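Local coordinates for protein ribonucleoside-diphosphate reductase (Pseudomonas aeruginosa, PDB 5IM3) that probably catalyses the reduction of ribonucleoside diphosphates to deoxyribonucleotides for DNA synthesis, with thioredoxin as electron donor, under allosteric control by bound nucleotides such as dATP, at residues P488-K493 with G499-F504; M492-D497 with R523-E528. All blocks are in the same frame, centred on the assembly; numbering follows the deposited sequence.

Interaction 1: P488-K493 with G499-F504; sequences PDLFMK and GSWTLF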
ATOM      1  N   PRO A 488     -36.384   4.025  -1.754  1.00 47.24           N
ATOM      2  CA  PRO A 488     -37.558   3.917  -0.880  1.00 47.60           C
ATOM      3  C   PRO A 488     -37.157   3.891   0.587  1.00 48.84           C
ATOM      4  O   PRO A 488     -36.069   3.441   0.951  1.00 47.22           O
ATOM      5  CB  PRO A 488     -38.201   2.588  -1.300  1.00 48.96           C
ATOM      6  CG  PRO A 488     -37.505   2.174  -2.566  1.00 47.93           C
ATOM      7  CD  PRO A 488     -36.153   2.785  -2.513  1.00 47.48           C
ATOM      8  N   ASP A 489     -38.069   4.374   1.436  1.00 49.95           N
ATOM      9  CA  ASP A 489     -37.830   4.349   2.876  1.00 52.78           C
ATOM     10  C   ASP A 489     -37.509   2.941   3.358  1.00 52.10           C
ATOM     11  O   ASP A 489     -36.680   2.759   4.257  1.00 51.24           O
ATOM     12  CB  ASP A 489     -39.052   4.893   3.622  1.00 55.67           C
ATOM     13  CG  ASP A 489     -39.083   6.409   3.676  1.00 56.10           C
ATOM     14  OD1 ASP A 489     -38.258   7.051   2.993  1.00 55.19           O
ATOM     15  OD2 ASP A 489     -39.937   6.958   4.401  1.00 56.95           O
ATOM     16  N   LEU A 490     -38.156   1.932   2.770  1.00 51.34           N
ATOM     17  CA  LEU A 490     -37.989   0.566   3.249  1.00 51.41           C
ATOM     18  C   LEU A 490     -36.539   0.117   3.140  1.00 49.75           C
ATOM     19  O   LEU A 490     -36.042  -0.608   4.007  1.00 51.85           O
ATOM     20  CB  LEU A 490     -38.904  -0.378   2.469  1.00 51.52           C
ATOM     21  CG  LEU A 490     -38.958  -1.826   2.951  1.00 52.13           C
ATOM     22  CD1 LEU A 490     -39.512  -1.907   4.361  1.00 53.33           C
ATOM     23  CD2 LEU A 490     -39.799  -2.658   2.003  1.00 53.22           C
ATOM     24  N   PHE A 491     -35.840   0.538   2.083  1.00 49.60           N
ATOM     25  CA  PHE A 491     -34.435   0.170   1.949  1.00 50.43           C
ATOM     26  C   PHE A 491     -33.620   0.722   3.111  1.00 51.15           C
ATOM     27  O   PHE A 491     -32.829   0.000   3.727  1.00 52.37           O
ATOM     28  CB  PHE A 491     -33.872   0.664   0.618  1.00 47.66           C
ATOM     29  CG  PHE A 491     -32.385   0.474   0.492  1.00 47.08           C
ATOM     30  CD1 PHE A 491     -31.851  -0.775   0.215  1.00 47.14           C
ATOM     31  CD2 PHE A 491     -31.519   1.540   0.663  1.00 47.32           C
ATOM     32  CE1 PHE A 491     -30.482  -0.954   0.107  1.00 46.32           C
ATOM     33  CE2 PHE A 491     -30.147   1.366   0.557  1.00 47.11           C
ATOM     34  CZ  PHE A 491     -29.631   0.117   0.276  1.00 45.23           C
ATOM     35  N   MET A 492     -33.800   2.008   3.423  1.00 52.60           N
ATOM     36  CA  MET A 492     -33.103   2.593   4.562  1.00 56.27           C
ATOM     37  C   MET A 492     -33.485   1.892   5.859  1.00 59.20           C
ATOM     38  O   MET A 492     -32.639   1.695   6.738  1.00 60.82           O
ATOM     39  CB  MET A 492     -33.408   4.087   4.653  1.00 56.22           C
ATOM     40  CG  MET A 492     -33.003   4.892   3.424  1.00 55.15           C
ATOM     41  SD  MET A 492     -31.245   4.802   3.043  1.00 54.24           S
ATOM     42  CE  MET A 492     -30.526   5.447   4.557  1.00 57.67           C
ATOM     43  N   LYS A 493     -34.759   1.514   6.002  1.00 60.15           N
ATOM     44  CA  LYS A 493     -35.168   0.734   7.166  1.00 62.20           C
ATOM     45  C   LYS A 493     -34.366  -0.558   7.269  1.00 60.79           C
ATOM     46  O   LYS A 493     -33.943  -0.951   8.362  1.00 62.06           O
ATOM     47  CB  LYS A 493     -36.664   0.425   7.098  1.00 63.54           C
ATOM     48  CG  LYS A 493     -37.577   1.616   7.347  1.00 63.69           C
ATOM     49  CD  LYS A 493     -39.035   1.176   7.362  1.00 66.06           C
ATOM     50  CE  LYS A 493     -39.980   2.327   7.675  1.00 67.21           C
ATOM     51  NZ  LYS A 493     -41.403   1.883   7.710  1.00 67.11           N
ATOM     52  N   GLY A 499     -31.164  -5.619   7.720  1.00 61.85           N
ATOM     53  CA  GLY A 499     -32.030  -6.559   7.044  1.00 60.24           C
ATOM     54  C   GLY A 499     -31.571  -6.862   5.629  1.00 58.41           C
ATOM     55  O   GLY A 499     -30.577  -6.336   5.131  1.00 57.84           O
ATOM     56  N   SER A 500     -32.330  -7.735   4.974  1.00 63.58           N
ATOM     57  CA  SER A 500     -32.047  -8.131   3.606  1.00 63.56           C
ATOM     58  C   SER A 500     -32.795  -7.222   2.629  1.00 59.19           C
ATOM     59  O   SER A 500     -33.577  -6.352   3.018  1.00 58.64           O
ATOM     60  CB  SER A 500     -32.427  -9.593   3.391  1.00 65.30           C
ATOM     61  OG  SER A 500     -33.817  -9.780   3.597  1.00 67.27           O
ATOM     62  N   TRP A 501     -32.556  -7.437   1.337  1.00 54.49           N
ATOM     63  CA  TRP A 501     -33.118  -6.587   0.295  1.00 51.39           C
ATOM     64  C   TRP A 501     -33.133  -7.380  -1.002  1.00 50.37           C
ATOM     65  O   TRP A 501     -32.102  -7.934  -1.397  1.00 50.13           O
ATOM     66  CB  TRP A 501     -32.295  -5.300   0.148  1.00 49.03           C
ATOM     67  CG  TRP A 501     -32.817  -4.324  -0.862  1.00 48.12           C
ATOM     68  CD1 TRP A 501     -32.241  -3.989  -2.052  1.00 46.20           C
ATOM     69  CD2 TRP A 501     -34.018  -3.546  -0.766  1.00 47.35           C
ATOM     70  NE1 TRP A 501     -33.007  -3.053  -2.703  1.00 46.92           N
ATOM     71  CE2 TRP A 501     -34.103  -2.763  -1.935  1.00 46.67           C
ATOM     72  CE3 TRP A 501     -35.029  -3.435   0.193  1.00 48.90           C
ATOM     73  CZ2 TRP A 501     -35.159  -1.884  -2.171  1.00 48.08           C
ATOM     74  CZ3 TRP A 501     -36.079  -2.558  -0.044  1.00 49.57           C
ATOM     75  CH2 TRP A 501     -36.135  -1.796  -1.216  1.00 47.90           C
ATOM     76  N   THR A 502     -34.292  -7.440  -1.651  1.00 48.25           N
ATOM     77  CA  THR A 502     -34.480  -8.256  -2.844  1.00 48.59           C
ATOM     78  C   THR A 502     -34.600  -7.366  -4.074  1.00 47.23           C
ATOM     79  O   THR A 502     -35.349  -6.384  -4.070  1.00 48.07           O
ATOM     80  CB  THR A 502     -35.725  -9.139  -2.714  1.00 48.97           C
ATOM     81  OG1 THR A 502     -35.605  -9.966  -1.550  1.00 49.78           O
ATOM     82  CG2 THR A 502     -35.887 -10.024  -3.943  1.00 50.24           C
ATOM     83  N   LEU A 503     -33.864  -7.717  -5.124  1.00 46.32           N
ATOM     84  CA  LEU A 503     -33.923  -7.013  -6.394  1.00 45.86           C
ATOM     85  C   LEU A 503     -34.894  -7.719  -7.334  1.00 48.21           C
ATOM     86  O   LEU A 503     -34.909  -8.951  -7.418  1.00 49.51           O
ATOM     87  CB  LEU A 503     -32.535  -6.928  -7.037  1.00 46.75           C
ATOM     88  CG  LEU A 503     -31.400  -6.458  -6.122  1.00 47.72           C
ATOM     89  CD1 LEU A 503     -30.098  -6.321  -6.901  1.00 46.69           C
ATOM     90  CD2 LEU A 503     -31.756  -5.147  -5.446  1.00 46.40           C
ATOM     91  N   PHE A 504     -35.709  -6.928  -8.030  1.00 43.92           N
ATOM     92  CA  PHE A 504     -36.708  -7.435  -8.957  1.00 43.56           C
ATOM     93  C   PHE A 504     -36.578  -6.715 -10.291  1.00 42.54           C
ATOM     94  O   PHE A 504     -36.066  -5.595 -10.370  1.00 43.11           O
ATOM     95  CB  PHE A 504     -38.143  -7.225  -8.445  1.00 44.18           C
ATOM     96  CG  PHE A 504     -38.437  -7.883  -7.131  1.00 45.23           C
ATOM     97  CD1 PHE A 504     -38.718  -9.237  -7.066  1.00 47.01           C
ATOM     98  CD2 PHE A 504     -38.471  -7.140  -5.964  1.00 46.97           C
ATOM     99  CE1 PHE A 504     -39.007  -9.839  -5.857  1.00 47.76           C
ATOM    100  CE2 PHE A 504     -38.754  -7.737  -4.751  1.00 46.72           C
ATOM    101  CZ  PHE A 504     -39.028  -9.086  -4.698  1.00 48.95           C
TER

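Interaction 2: M492-D497 with R523-E528; sequences MKRVFD and RYEYYE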
ATOM      1  N   MET A 492     -33.800   2.008   3.423  1.00 52.60           N
ATOM      2  CA  MET A 492     -33.103   2.593   4.562  1.00 56.27           C
ATOM      3  C   MET A 492     -33.485   1.892   5.859  1.00 59.20           C
ATOM      4  O   MET A 492     -32.639   1.695   6.738  1.00 60.82           O
ATOM      5  CB  MET A 492     -33.408   4.087   4.653  1.00 56.22           C
ATOM      6  CG  MET A 492     -33.003   4.892   3.424  1.00 55.15           C
ATOM      7  SD  MET A 492     -31.245   4.802   3.043  1.00 54.24           S
ATOM      8  CE  MET A 492     -30.526   5.447   4.557  1.00 57.67           C
ATOM      9  N   LYS A 493     -34.759   1.514   6.002  1.00 60.15           N
ATOM     10  CA  LYS A 493     -35.168   0.734   7.166  1.00 62.20           C
ATOM     11  C   LYS A 493     -34.366  -0.558   7.269  1.00 60.79           C
ATOM     12  O   LYS A 493     -33.943  -0.951   8.362  1.00 62.06           O
ATOM     13  CB  LYS A 493     -36.664   0.425   7.098  1.00 63.54           C
ATOM     14  CG  LYS A 493     -37.577   1.616   7.347  1.00 63.69           C
ATOM     15  CD  LYS A 493     -39.035   1.176   7.362  1.00 66.06           C
ATOM     16  CE  LYS A 493     -39.980   2.327   7.675  1.00 67.21           C
ATOM     17  NZ  LYS A 493     -41.403   1.883   7.710  1.00 67.11           N
ATOM     18  N   ARG A 494     -34.150  -1.234   6.138  1.00 59.01           N
ATOM     19  CA  ARG A 494     -33.384  -2.475   6.152  1.00 59.83           C
ATOM     20  C   ARG A 494     -31.911  -2.218   6.454  1.00 59.17           C
ATOM     21  O   ARG A 494     -31.244  -3.071   7.049  1.00 58.60           O
ATOM     22  CB  ARG A 494     -33.542  -3.202   4.815  1.00 59.24           C
ATOM     23  CG  ARG A 494     -34.973  -3.625   4.498  1.00 58.37           C
ATOM     24  CD  ARG A 494     -35.413  -4.825   5.330  1.00 60.02           C
ATOM     25  NE  ARG A 494     -36.816  -5.173   5.098  1.00 59.97           N
ATOM     26  CZ  ARG A 494     -37.249  -5.930   4.095  1.00 58.56           C
ATOM     27  NH1 ARG A 494     -36.396  -6.428   3.208  1.00 58.16           N
ATOM     28  NH2 ARG A 494     -38.544  -6.189   3.973  1.00 58.19           N
ATOM     29  N   VAL A 495     -31.390  -1.056   6.061  1.00 59.64           N
ATOM     30  CA  VAL A 495     -30.026  -0.691   6.434  1.00 59.21           C
ATOM     31  C   VAL A 495     -29.932  -0.483   7.941  1.00 60.02           C
ATOM     32  O   VAL A 495     -29.067  -1.055   8.615  1.00 59.78           O
ATOM     33  CB  VAL A 495     -29.578   0.565   5.662  1.00 58.44           C
ATOM     34  CG1 VAL A 495     -28.226   1.060   6.171  1.00 58.12           C
ATOM     35  CG2 VAL A 495     -29.512   0.279   4.164  1.00 54.86           C
ATOM     36  N   PHE A 496     -30.827   0.342   8.492  1.00 58.45           N
ATOM     37  CA  PHE A 496     -30.821   0.605   9.927  1.00 61.79           C
ATOM     38  C   PHE A 496     -30.951  -0.677  10.736  1.00 63.50           C
ATOM     39  O   PHE A 496     -30.377  -0.781  11.826  1.00 66.37           O
ATOM     40  CB  PHE A 496     -31.956   1.566  10.283  1.00 60.39           C
ATOM     41  CG  PHE A 496     -31.612   3.018  10.095  1.00 59.64           C
ATOM     42  CD1 PHE A 496     -31.110   3.477   8.888  1.00 58.63           C
ATOM     43  CD2 PHE A 496     -31.812   3.928  11.120  1.00 59.76           C
ATOM     44  CE1 PHE A 496     -30.797   4.814   8.714  1.00 58.23           C
ATOM     45  CE2 PHE A 496     -31.505   5.264  10.951  1.00 59.46           C
ATOM     46  CZ  PHE A 496     -30.997   5.708   9.749  1.00 58.18           C
ATOM     47  N   ASP A 497     -31.694  -1.659  10.226  1.00 65.32           N
ATOM     48  CA  ASP A 497     -31.987  -2.887  10.951  1.00 68.63           C
ATOM     49  C   ASP A 497     -31.153  -4.073  10.478  1.00 68.18           C
ATOM     50  O   ASP A 497     -31.417  -5.205  10.895  1.00 70.53           O
ATOM     51  CB  ASP A 497     -33.477  -3.217  10.825  1.00 69.83           C
ATOM     52  CG  ASP A 497     -34.367  -2.092  11.315  1.00 70.15           C
ATOM     53  OD1 ASP A 497     -33.928  -1.314  12.186  1.00 71.61           O
ATOM     54  OD2 ASP A 497     -35.512  -1.985  10.832  1.00 70.69           O
ATOM     55  N   ARG A 523     -46.841  -4.119  -0.314  1.00 55.41           N
ATOM     56  CA  ARG A 523     -46.762  -4.796  -1.602  1.00 53.80           C
ATOM     57  C   ARG A 523     -45.362  -5.341  -1.847  1.00 52.20           C
ATOM     58  O   ARG A 523     -45.203  -6.421  -2.426  1.00 51.46           O
ATOM     59  CB  ARG A 523     -47.177  -3.838  -2.721  1.00 51.77           C
ATOM     60  CG  ARG A 523     -47.376  -4.497  -4.084  1.00 49.12           C
ATOM     61  CD  ARG A 523     -48.472  -5.545  -4.044  1.00 49.80           C
ATOM     62  NE  ARG A 523     -48.742  -6.112  -5.360  1.00 49.01           N
ATOM     63  CZ  ARG A 523     -49.517  -7.172  -5.567  1.00 50.36           C
ATOM     64  NH1 ARG A 523     -50.099  -7.778  -4.542  1.00 50.96           N
ATOM     65  NH2 ARG A 523     -49.713  -7.625  -6.800  1.00 51.46           N
ATOM     66  N   TYR A 524     -44.333  -4.612  -1.408  1.00 53.11           N
ATOM     67  CA  TYR A 524     -42.967  -5.084  -1.594  1.00 51.74           C
ATOM     68  C   TYR A 524     -42.698  -6.338  -0.772  1.00 51.90           C
ATOM     69  O   TYR A 524     -42.047  -7.271  -1.250  1.00 51.63           O
ATOM     70  CB  TYR A 524     -41.967  -3.991  -1.221  1.00 50.18           C
ATOM     71  CG  TYR A 524     -40.533  -4.436  -1.376  1.00 50.35           C
ATOM     72  CD1 TYR A 524     -39.834  -4.193  -2.549  1.00 48.48           C
ATOM     73  CD2 TYR A 524     -39.880  -5.116  -0.352  1.00 49.54           C
ATOM     74  CE1 TYR A 524     -38.525  -4.606  -2.695  1.00 49.15           C
ATOM     75  CE2 TYR A 524     -38.575  -5.533  -0.491  1.00 49.72           C
ATOM     76  CZ  TYR A 524     -37.901  -5.277  -1.664  1.00 48.97           C
ATOM     77  OH  TYR A 524     -36.597  -5.690  -1.802  1.00 48.76           O
ATOM     78  N   GLU A 525     -43.164  -6.364   0.479  1.00 53.35           N
ATOM     79  CA  GLU A 525     -42.982  -7.553   1.302  1.00 57.32           C
ATOM     80  C   GLU A 525     -43.779  -8.733   0.755  1.00 54.80           C
ATOM     81  O   GLU A 525     -43.360  -9.885   0.910  1.00 51.78           O
ATOM     82  CB  GLU A 525     -43.371  -7.249   2.749  1.00 61.95           C
ATOM     83  CG  GLU A 525     -42.380  -6.334   3.465  1.00 66.91           C
ATOM     84  CD  GLU A 525     -42.802  -5.987   4.882  1.00 70.25           C
ATOM     85  OE1 GLU A 525     -43.937  -6.334   5.273  1.00 72.30           O
ATOM     86  OE2 GLU A 525     -41.994  -5.368   5.607  1.00 71.75           O
ATOM     87  N   TYR A 526     -44.912  -8.465   0.102  1.00 53.96           N
ATOM     88  CA  TYR A 526     -45.660  -9.528  -0.563  1.00 53.71           C
ATOM     89  C   TYR A 526     -44.837 -10.149  -1.685  1.00 51.60           C
ATOM     90  O   TYR A 526     -44.727 -11.376  -1.786  1.00 48.71           O
ATOM     91  CB  TYR A 526     -46.983  -8.972  -1.097  1.00 54.08           C
ATOM     92  CG  TYR A 526     -47.699  -9.863  -2.088  1.00 54.56           C
ATOM     93  CD1 TYR A 526     -48.580 -10.848  -1.660  1.00 56.45           C
ATOM     94  CD2 TYR A 526     -47.505  -9.707  -3.454  1.00 53.91           C
ATOM     95  CE1 TYR A 526     -49.240 -11.661  -2.565  1.00 57.01           C
ATOM     96  CE2 TYR A 526     -48.160 -10.514  -4.366  1.00 54.63           C
ATOM     97  CZ  TYR A 526     -49.028 -11.486  -3.917  1.00 56.14           C
ATOM     98  OH  TYR A 526     -49.683 -12.288  -4.826  1.00 57.28           O
ATOM     99  N   TYR A 527     -44.240  -9.312  -2.537  1.00 52.88           N
ATOM    100  CA  TYR A 527     -43.374  -9.830  -3.590  1.00 53.21           C
ATOM    101  C   TYR A 527     -42.142 -10.509  -3.010  1.00 55.11           C
ATOM    102  O   TYR A 527     -41.662 -11.504  -3.566  1.00 54.48           O
ATOM    103  CB  TYR A 527     -42.962  -8.698  -4.536  1.00 51.22           C
ATOM    104  CG  TYR A 527     -44.058  -8.250  -5.478  1.00 52.27           C
ATOM    105  CD1 TYR A 527     -44.829  -9.175  -6.173  1.00 51.31           C
ATOM    106  CD2 TYR A 527     -44.330  -6.899  -5.669  1.00 51.03           C
ATOM    107  CE1 TYR A 527     -45.829  -8.773  -7.029  1.00 50.34           C
ATOM    108  CE2 TYR A 527     -45.332  -6.487  -6.527  1.00 50.29           C
ATOM    109  CZ  TYR A 527     -46.077  -7.429  -7.205  1.00 50.88           C
ATOM    110  OH  TYR A 527     -47.075  -7.025  -8.057  1.00 50.72           O
ATOM    111  N   GLU A 528     -41.622  -9.989  -1.897  1.00 56.29           N
ATOM    112  CA  GLU A 528     -40.458 -10.595  -1.260  1.00 57.69           C
ATOM    113  C   GLU A 528     -40.769 -12.016  -0.806  1.00 56.13           C
ATOM    114  O   GLU A 528     -39.986 -12.942  -1.042  1.00 53.70           O
ATOM    115  CB  GLU A 528     -40.008  -9.732  -0.077  1.00 61.76           C
ATOM    116  CG  GLU A 528     -38.517  -9.435  -0.039  1.00 63.21           C
ATOM    117  CD  GLU A 528     -38.111  -8.647   1.197  1.00 65.77           C
ATOM    118  OE1 GLU A 528     -39.009  -8.189   1.936  1.00 65.93           O
ATOM    119  OE2 GLU A 528     -36.892  -8.490   1.429  1.00 66.13           O
TER

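Interaction 1: P488-K493 with G499-F504
Trp501 lays one face of its indole against Phe491, an edge-to-face (T-shaped) aromatic pair that packs the first turn of helix 489-496 on strand 500-504, part of a two-stranded antiparallel sheet separate from the main barrel sheet, in the barrel domain. Phe491 supplies the edge: its CD1 lies over the middle of the indole, 3.7 Å from Trp501 CD2, with the ring planes at 71°. The six-membered half of the indole is covered by the root of the same side chain, a CH-pi contact in which Phe491 CB stands 3.9 Å from the ring centroid, only 14° off the normal. With CG anti to the backbone N (chi1 173°), Phe491 carries its ring edge on to the five-membered half. Leu490 and the N-cap residue Pro488 add apolar contacts at the far end of the six-membered ring, Leu490 CG approaching Trp501 CZ3 to 4.2 Å. No hydrogen bond joins the two segments, and all four touching residues are buried. Tyr524 of helix 517-532 stacks on the opposite face of the indole, while Leu547, Trp548 and Met551 of helix 544-558 pack on Phe491. The buried indole nitrogen, Trp501 NE1, is satisfied by a hydrogen bond to the backbone O of Thr456.

Interaction 2: M492-D497 with R523-E528
A salt-bridge network of Arg494, Glu525 and Glu528 links helices 489-496 and 517-532 of the barrel domain. The axes of the segments 492-496 and 523-528 stay 14.6 Å apart and run at 68° to each other, a gap bridged here by long side chains. Arg494 grips Glu528 end-on in a bidentate pair. Its NH1 donates to Glu528 OE2 at 2.8 Å and its NH2 to Glu528 OE1 at 2.9 Å, with N-H...O angles of 157° and 161°. Guanidinium and carboxylate are nearly coplanar, and both oxygens are met on their syn sides, OE2 from somewhat out of the carboxylate plane. The two side chains come from opposite directions, Arg494 bent at chi2 and Glu528 extended beyond CG, which brings the flat groups together edge to edge. Two parallel bonds of this kind restrain the rotation of both groups. Glu525, on the exposed side, adds a long salt bridge: its OE2 is 3.9 Å from Arg494 NH2, and its CG lies near the guanidinium plane. The arginine probably favours the ionised form of Glu528. Arg494 NH1 also donates to Ser500 O, anchoring the guanidinium to strand 500-504, which lies between the two helices in the chain. Beside it, Tyr524 presents its ring edge, CE2 being 4.4 Å from Arg494 NH1, while its hydroxyl is hydrogen-bonded to the backbone O of Thr502.

Overall arrangement
Interactions 1 and 2 lie side by side in the barrel domain, their centres about 4 Å apart, and both start from helix 489-496, sharing Met492 and Lys493. Along the chain this helix is followed by strand 500-504, which pairs antiparallel with strand 539-543, and then by helix 517-532. Interaction 1 is buried and apolar; interaction 2 is partly exposed and ionic, so the same helix is tied to the next two elements by different means. Strand and second helix also meet directly, Glu528 CG packing 3.3 Å from Thr502 OG1. Together the contacts join three consecutive elements into one packed unit, away from the annotated nucleotide sites.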